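Amidohydrolase 3 domain-containing protein (Pyrococcus furiosus, PDB 3ICJ) probably hydrolyses carbon-nitrogen bonds other than peptide bonds, as a zinc-binding member of the amidohydrolase family. Local coordinates at residues Val129-Asp143 and Val158-Phe170. Residues are numbered along the deposited sequence; the frame is centred on the assembly and turned at random. Where two conformers were deposited one is given.
Sequences VKKGRGRIIFGFGWD and VIDRPVFLYRRCF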
loop_
_atom_site.group_PDB
_atom_site.type_symbol
_atom_site.label_atom_id
_atom_site.label_comp_id
_atom_site.label_asym_id
_atom_site.label_seq_id
_atom_site.Cartn_x
_atom_site.Cartn_y
_atom_site.Cartn_z
ATOM N N VAL A 129 17.486 21.037 -7.082
ATOM C CA VAL A 129 18.241 19.899 -6.553
ATOM C C VAL A 129 19.114 20.334 -5.367
ATOM O O VAL A 129 19.122 19.669 -4.327
ATOM C CB VAL A 129 19.072 19.163 -7.657
ATOM C CG1 VAL A 129 19.847 17.993 -7.081
ATOM C CG2 VAL A 129 18.172 18.634 -8.736
ATOM N N LYS A 130 19.797 21.472 -5.508
ATOM C CA LYS A 130 20.639 22.027 -4.436
ATOM C C LYS A 130 19.871 22.304 -3.145
ATOM O O LYS A 130 20.457 22.263 -2.063
ATOM C CB LYS A 130 21.353 23.305 -4.892
ATOM C CG LYS A 130 22.699 23.087 -5.571
ATOM C CD LYS A 130 23.258 24.415 -6.070
ATOM C CE LYS A 130 24.559 24.232 -6.843
ATOM N NZ LYS A 130 25.025 25.510 -7.465
ATOM N N LYS A 131 18.568 22.576 -3.261
ATOM C CA LYS A 131 17.703 22.829 -2.099
ATOM C C LYS A 131 17.196 21.558 -1.401
ATOM O O LYS A 131 16.351 21.648 -0.511
ATOM C CB LYS A 131 16.509 23.714 -2.480
ATOM C CG LYS A 131 16.834 25.172 -2.690
ATOM C CD LYS A 131 15.553 25.991 -2.795
ATOM C CE LYS A 131 15.799 27.468 -2.539
ATOM N NZ LYS A 131 16.510 28.108 -3.682
ATOM N N GLY A 132 17.700 20.387 -1.799
ATOM C CA GLY A 132 17.381 19.115 -1.119
ATOM C C GLY A 132 18.271 18.883 0.096
ATOM O O GLY A 132 19.467 19.187 0.062
ATOM N N ARG A 133 17.705 18.328 1.163
ATOM C CA ARG A 133 18.435 18.174 2.421
ATOM C C ARG A 133 19.406 16.992 2.396
ATOM O O ARG A 133 20.585 17.134 2.724
ATOM C CB ARG A 133 17.461 18.030 3.592
ATOM C CG ARG A 133 17.508 19.181 4.584
ATOM C CD ARG A 133 18.248 20.377 4.006
ATOM N NE ARG A 133 17.343 21.314 3.347
ATOM C CZ ARG A 133 16.238 21.802 3.903
ATOM N NH1 ARG A 133 15.898 21.442 5.133
ATOM N NH2 ARG A 133 15.473 22.650 3.229
ATOM N N GLY A 134 18.898 15.829 2.003
ATOM C CA GLY A 134 19.577 14.540 2.216
ATOM C C GLY A 134 21.085 14.487 1.957
ATOM O O GLY A 134 21.624 15.256 1.142
ATOM N N ARG A 135 21.768 13.568 2.648
ATOM C CA ARG A 135 23.183 13.261 2.361
ATOM C C ARG A 135 23.288 12.754 0.921
ATOM O O ARG A 135 24.307 12.965 0.256
ATOM C CB ARG A 135 23.784 12.258 3.367
ATOM C CG ARG A 135 22.869 11.099 3.729
ATOM C CD ARG A 135 23.480 10.104 4.725
ATOM N NE ARG A 135 22.950 8.767 4.455
ATOM C CZ ARG A 135 23.448 7.926 3.544
ATOM N NH1 ARG A 135 24.509 8.256 2.816
ATOM N NH2 ARG A 135 22.891 6.744 3.352
ATOM N N ILE A 136 22.212 12.102 0.464
ATOM C CA ILE A 136 21.939 11.837 -0.957
ATOM C C ILE A 136 20.644 12.562 -1.355
ATOM O O ILE A 136 19.662 12.529 -0.608
ATOM C CB ILE A 136 21.801 10.321 -1.244
ATOM C CG1 ILE A 136 23.064 9.586 -0.790
ATOM C CG2 ILE A 136 21.589 10.063 -2.736
ATOM C CD1 ILE A 136 22.803 8.234 -0.225
ATOM N N ILE A 137 20.659 13.229 -2.516
ATOM C CA ILE A 137 19.477 13.929 -3.034
ATOM C C ILE A 137 18.772 13.088 -4.090
ATOM O O ILE A 137 19.323 12.861 -5.166
ATOM C CB ILE A 137 19.819 15.316 -3.657
ATOM C CG1 ILE A 137 20.563 16.206 -2.657
ATOM C CG2 ILE A 137 18.545 16.017 -4.144
ATOM C CD1 ILE A 137 21.339 17.331 -3.318
ATOM N N PHE A 138 17.556 12.651 -3.770
ATOM C CA PHE A 138 16.674 11.959 -4.705
ATOM C C PHE A 138 15.617 12.920 -5.225
ATOM O O PHE A 138 15.108 13.752 -4.484
ATOM C CB PHE A 138 16.007 10.743 -4.038
ATOM C CG PHE A 138 16.991 9.695 -3.574
ATOM C CD1 PHE A 138 17.577 8.814 -4.487
ATOM C CD2 PHE A 138 17.353 9.606 -2.235
ATOM C CE1 PHE A 138 18.502 7.844 -4.066
ATOM C CE2 PHE A 138 18.277 8.643 -1.800
ATOM C CZ PHE A 138 18.851 7.758 -2.721
ATOM N N GLY A 139 15.303 12.798 -6.510
ATOM C CA GLY A 139 14.300 13.649 -7.143
ATOM C C GLY A 139 13.618 12.953 -8.302
ATOM O O GLY A 139 14.014 11.853 -8.683
ATOM N N PHE A 140 12.606 13.604 -8.874
ATOM C CA PHE A 140 11.763 12.987 -9.897
ATOM C C PHE A 140 11.070 14.030 -10.770
ATOM O O PHE A 140 10.934 15.194 -10.377
ATOM C CB PHE A 140 10.688 12.095 -9.244
ATOM C CG PHE A 140 9.563 12.870 -8.597
ATOM C CD1 PHE A 140 8.370 13.111 -9.286
ATOM C CD2 PHE A 140 9.694 13.370 -7.298
ATOM C CE1 PHE A 140 7.337 13.846 -8.703
ATOM C CE2 PHE A 140 8.657 14.103 -6.702
ATOM C CZ PHE A 140 7.480 14.336 -7.405
ATOM N N GLY A 141 10.598 13.594 -11.934
ATOM C CA GLY A 141 9.656 14.377 -12.716
ATOM C C GLY A 141 10.195 15.344 -13.751
ATOM O O GLY A 141 9.424 16.124 -14.305
ATOM N N TRP A 142 11.502 15.315 -14.020
ATOM C CA TRP A 142 12.055 16.138 -15.102
ATOM C C TRP A 142 11.713 15.588 -16.494
ATOM O O TRP A 142 11.373 14.414 -16.654
ATOM C CB TRP A 142 13.568 16.348 -14.952
ATOM C CG TRP A 142 14.408 15.088 -14.977
ATOM C CD1 TRP A 142 14.884 14.404 -13.887
ATOM C CD2 TRP A 142 14.889 14.377 -16.138
ATOM N NE1 TRP A 142 15.624 13.317 -14.292
ATOM C CE2 TRP A 142 15.646 13.274 -15.665
ATOM C CE3 TRP A 142 14.760 14.565 -17.525
ATOM C CZ2 TRP A 142 16.270 12.355 -16.535
ATOM C CZ3 TRP A 142 15.373 13.643 -18.390
ATOM C CH2 TRP A 142 16.124 12.559 -17.889
ATOM N N ASP A 143 11.837 16.449 -17.495
ATOM C CA ASP A 143 11.520 16.116 -18.876
ATOM C C ASP A 143 12.459 16.955 -19.731
ATOM O O ASP A 143 12.522 18.179 -19.568
ATOM C CB ASP A 143 10.048 16.461 -19.157
ATOM C CG ASP A 143 9.543 15.965 -20.518
ATOM O OD1 ASP A 143 10.338 15.751 -21.458
ATOM O OD2 ASP A 143 8.309 15.808 -20.646
ATOM N N VAL A 158 28.188 19.810 -10.422
ATOM C CA VAL A 158 28.352 21.051 -9.641
ATOM C C VAL A 158 27.858 20.906 -8.181
ATOM O O VAL A 158 28.269 21.664 -7.304
ATOM C CB VAL A 158 27.727 22.320 -10.337
ATOM C CG1 VAL A 158 28.343 22.564 -11.722
ATOM C CG2 VAL A 158 26.209 22.228 -10.406
ATOM N N ILE A 159 26.995 19.920 -7.939
ATOM C CA ILE A 159 26.464 19.592 -6.603
ATOM C C ILE A 159 27.397 18.591 -5.906
ATOM O O ILE A 159 27.680 17.521 -6.452
ATOM C CB ILE A 159 25.033 19.003 -6.731
ATOM C CG1 ILE A 159 24.114 20.025 -7.410
ATOM C CG2 ILE A 159 24.478 18.571 -5.367
ATOM C CD1 ILE A 159 23.056 19.412 -8.268
ATOM N N ASP A 160 27.861 18.918 -4.698
ATOM C CA ASP A 160 28.914 18.104 -4.059
ATOM C C ASP A 160 28.433 16.901 -3.207
ATOM O O ASP A 160 29.150 16.425 -2.313
ATOM C CB ASP A 160 29.933 18.987 -3.310
ATOM C CG ASP A 160 29.361 19.629 -2.053
ATOM O OD1 ASP A 160 28.128 19.570 -1.821
ATOM O OD2 ASP A 160 30.165 20.201 -1.281
ATOM N N ARG A 161 27.206 16.459 -3.423
ATOM C CA ARG A 161 26.798 15.180 -2.882
ATOM C C ARG A 161 26.064 14.293 -3.867
ATOM O O ARG A 161 25.684 14.795 -4.912
ATOM C CB ARG A 161 25.997 15.361 -1.598
ATOM C CG ARG A 161 24.641 15.988 -1.761
ATOM C CD ARG A 161 24.179 16.559 -0.429
ATOM N NE ARG A 161 23.810 17.959 -0.550
ATOM C CZ ARG A 161 22.622 18.446 -0.226
ATOM N NH1 ARG A 161 22.368 19.735 -0.381
ATOM N NH2 ARG A 161 21.693 17.653 0.261
ATOM N N PRO A 162 25.869 13.018 -3.554
ATOM C CA PRO A 162 25.230 12.134 -4.547
ATOM C C PRO A 162 23.826 12.588 -4.914
ATOM O O PRO A 162 23.081 13.077 -4.065
ATOM C CB PRO A 162 25.180 10.770 -3.849
ATOM C CG PRO A 162 26.287 10.818 -2.877
ATOM C CD PRO A 162 26.349 12.239 -2.393
ATOM N N VAL A 163 23.508 12.457 -6.194
ATOM C CA VAL A 163 22.263 12.951 -6.758
ATOM C C VAL A 163 21.704 11.850 -7.654
ATOM O O VAL A 163 22.452 11.229 -8.404
ATOM C CB VAL A 163 22.516 14.270 -7.546
ATOM C CG1 VAL A 163 21.432 14.533 -8.544
ATOM C CG2 VAL A 163 22.650 15.472 -6.582
ATOM N N PHE A 164 20.402 11.581 -7.564
ATOM C CA PHE A 164 19.793 10.544 -8.399
ATOM C C PHE A 164 18.392 11.025 -8.743
ATOM O O PHE A 164 17.541 11.154 -7.854
ATOM C CB PHE A 164 19.770 9.207 -7.641
ATOM C CG PHE A 164 19.200 8.045 -8.438
ATOM C CD1 PHE A 164 20.045 7.155 -9.080
ATOM C CD2 PHE A 164 17.826 7.837 -8.527
ATOM C CE1 PHE A 164 19.536 6.087 -9.811
ATOM C CE2 PHE A 164 17.304 6.768 -9.261
ATOM C CZ PHE A 164 18.161 5.896 -9.903
ATOM N N LEU A 165 18.163 11.311 -10.023
ATOM C CA LEU A 165 16.941 12.003 -10.454
ATOM C C LEU A 165 16.150 11.250 -11.523
ATOM O O LEU A 165 16.612 11.108 -12.649
ATOM C CB LEU A 165 17.278 13.402 -10.984
ATOM C CG LEU A 165 18.146 14.327 -10.125
ATOM C CD1 LEU A 165 18.574 15.544 -10.934
ATOM C CD2 LEU A 165 17.435 14.757 -8.862
ATOM N N TYR A 166 14.963 10.775 -11.158
ATOM C CA TYR A 166 14.085 10.099 -12.106
ATOM C C TYR A 166 13.607 11.054 -13.193
ATOM O O TYR A 166 13.426 12.247 -12.950
ATOM C CB TYR A 166 12.885 9.486 -11.379
ATOM C CG TYR A 166 13.227 8.270 -10.549
ATOM C CD1 TYR A 166 13.295 7.008 -11.125
ATOM C CD2 TYR A 166 13.483 8.384 -9.189
ATOM C CE1 TYR A 166 13.608 5.894 -10.370
ATOM C CE2 TYR A 166 13.797 7.275 -8.426
ATOM C CZ TYR A 166 13.858 6.032 -9.021
ATOM O OH TYR A 166 14.169 4.926 -8.265
ATOM N N ARG A 167 13.404 10.522 -14.394
ATOM C CA ARG A 167 12.559 11.173 -15.388
ATOM C C ARG A 167 11.082 11.032 -15.034
ATOM O O ARG A 167 10.715 10.238 -14.167
ATOM C CB ARG A 167 12.823 10.594 -16.779
ATOM C CG ARG A 167 12.361 11.484 -17.921
ATOM C CD ARG A 167 12.559 10.805 -19.265
ATOM N NE ARG A 167 12.028 11.604 -20.365
ATOM C CZ ARG A 167 10.741 11.663 -20.693
ATOM N NH1 ARG A 167 9.846 10.968 -20.003
ATOM N NH2 ARG A 167 10.346 12.418 -21.710
ATOM N N ARG A 168 10.240 11.808 -15.708
ATOM C CA ARG A 168 8.800 11.751 -15.486
ATOM C C ARG A 168 8.305 10.309 -15.446
ATOM O O ARG A 168 7.610 9.907 -14.513
ATOM C CB ARG A 168 8.059 12.531 -16.574
ATOM C CG ARG A 168 7.599 13.914 -16.141
ATOM C CD ARG A 168 6.913 14.650 -17.280
ATOM N NE ARG A 168 5.727 13.941 -17.754
ATOM C CZ ARG A 168 5.674 13.248 -18.886
ATOM N NH1 ARG A 168 6.742 13.168 -19.667
ATOM N NH2 ARG A 168 4.552 12.635 -19.238
ATOM N N CYS A 169 8.668 9.536 -16.465
ATOM C CA CYS A 169 8.096 8.209 -16.660
ATOM C C CYS A 169 8.499 7.265 -15.533
ATOM O O CYS A 169 7.857 6.237 -15.311
ATOM C CB CYS A 169 8.531 7.632 -18.009
ATOM S SG CYS A 169 10.289 7.837 -18.378
ATOM N N PHE A 170 9.564 7.618 -14.821
ATOM C CA PHE A 170 10.258 6.659 -13.925
ATOM C C PHE A 170 10.913 5.477 -14.663
ATOM O O PHE A 170 11.332 4.506 -14.032
ATOM C CB PHE A 170 9.371 6.147 -12.760
ATOM C CG PHE A 170 8.946 7.219 -11.786
ATOM C CD1 PHE A 170 9.733 7.522 -10.674
ATOM C CD2 PHE A 170 7.745 7.908 -11.966
ATOM C CE1 PHE A 170 9.339 8.514 -9.763
ATOM C CE2 PHE A 170 7.342 8.901 -11.063
ATOM C CZ PHE A 170 8.144 9.202 -9.958
#
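Ile-137 N bonds to Pro-162 O (2.9 Å), opening a ladder that ties strands 137-142 and 163-167 in parallel; Phe-164 N to Ile-137 O, Gly-139 N to Phe-164 O and Tyr-166 N to Gly-139 O follow. Past Gly-139 a beta bulge shifts the register by one, and pairing resumes where Arg-168 N meets Trp-142 O.

Two side chains bond to backbone carbonyls. In one of its two conformers, Arg-161 grips Gly-132 O end-on with NH1 and NH2, while NH2 also reaches Gly-134 O at 2.6 Å; Ile-137 CD1 lies 3.5 Å above the centre of that guanidinium. Trp-142 has CG between its backbone N and carbonyl carbon (chi1 61°), folding the indole back so that NE1 bonds nearly straight (166°) to Leu-165 O, from above the carbonyl plane. Arg-167 CG sits over the six-membered ring, a CH-pi contact. A leucine at Trp-142 would probably leave Leu-165 O without this donor and Arg-167 without its aromatic floor.

Asp-143 OD1 meets Arg-167 NH2 by charge alone and caps Asp-145 N; OD2 salt-bridges Arg-168 NH1 (3.2 Å). Arg-167 NE bonds Gln-144 OE1.

Helices 144-147 and 153-156 complete this beta-alpha-beta crossover, away from the zinc site. Val-129, on helix 122-130, packs on Ile-159, Val-163 and Leu-165. Across the sheet, Phe-138 and Phe-164 meet helix 200-214, while strands 114-115 and 172-175 flank the pair.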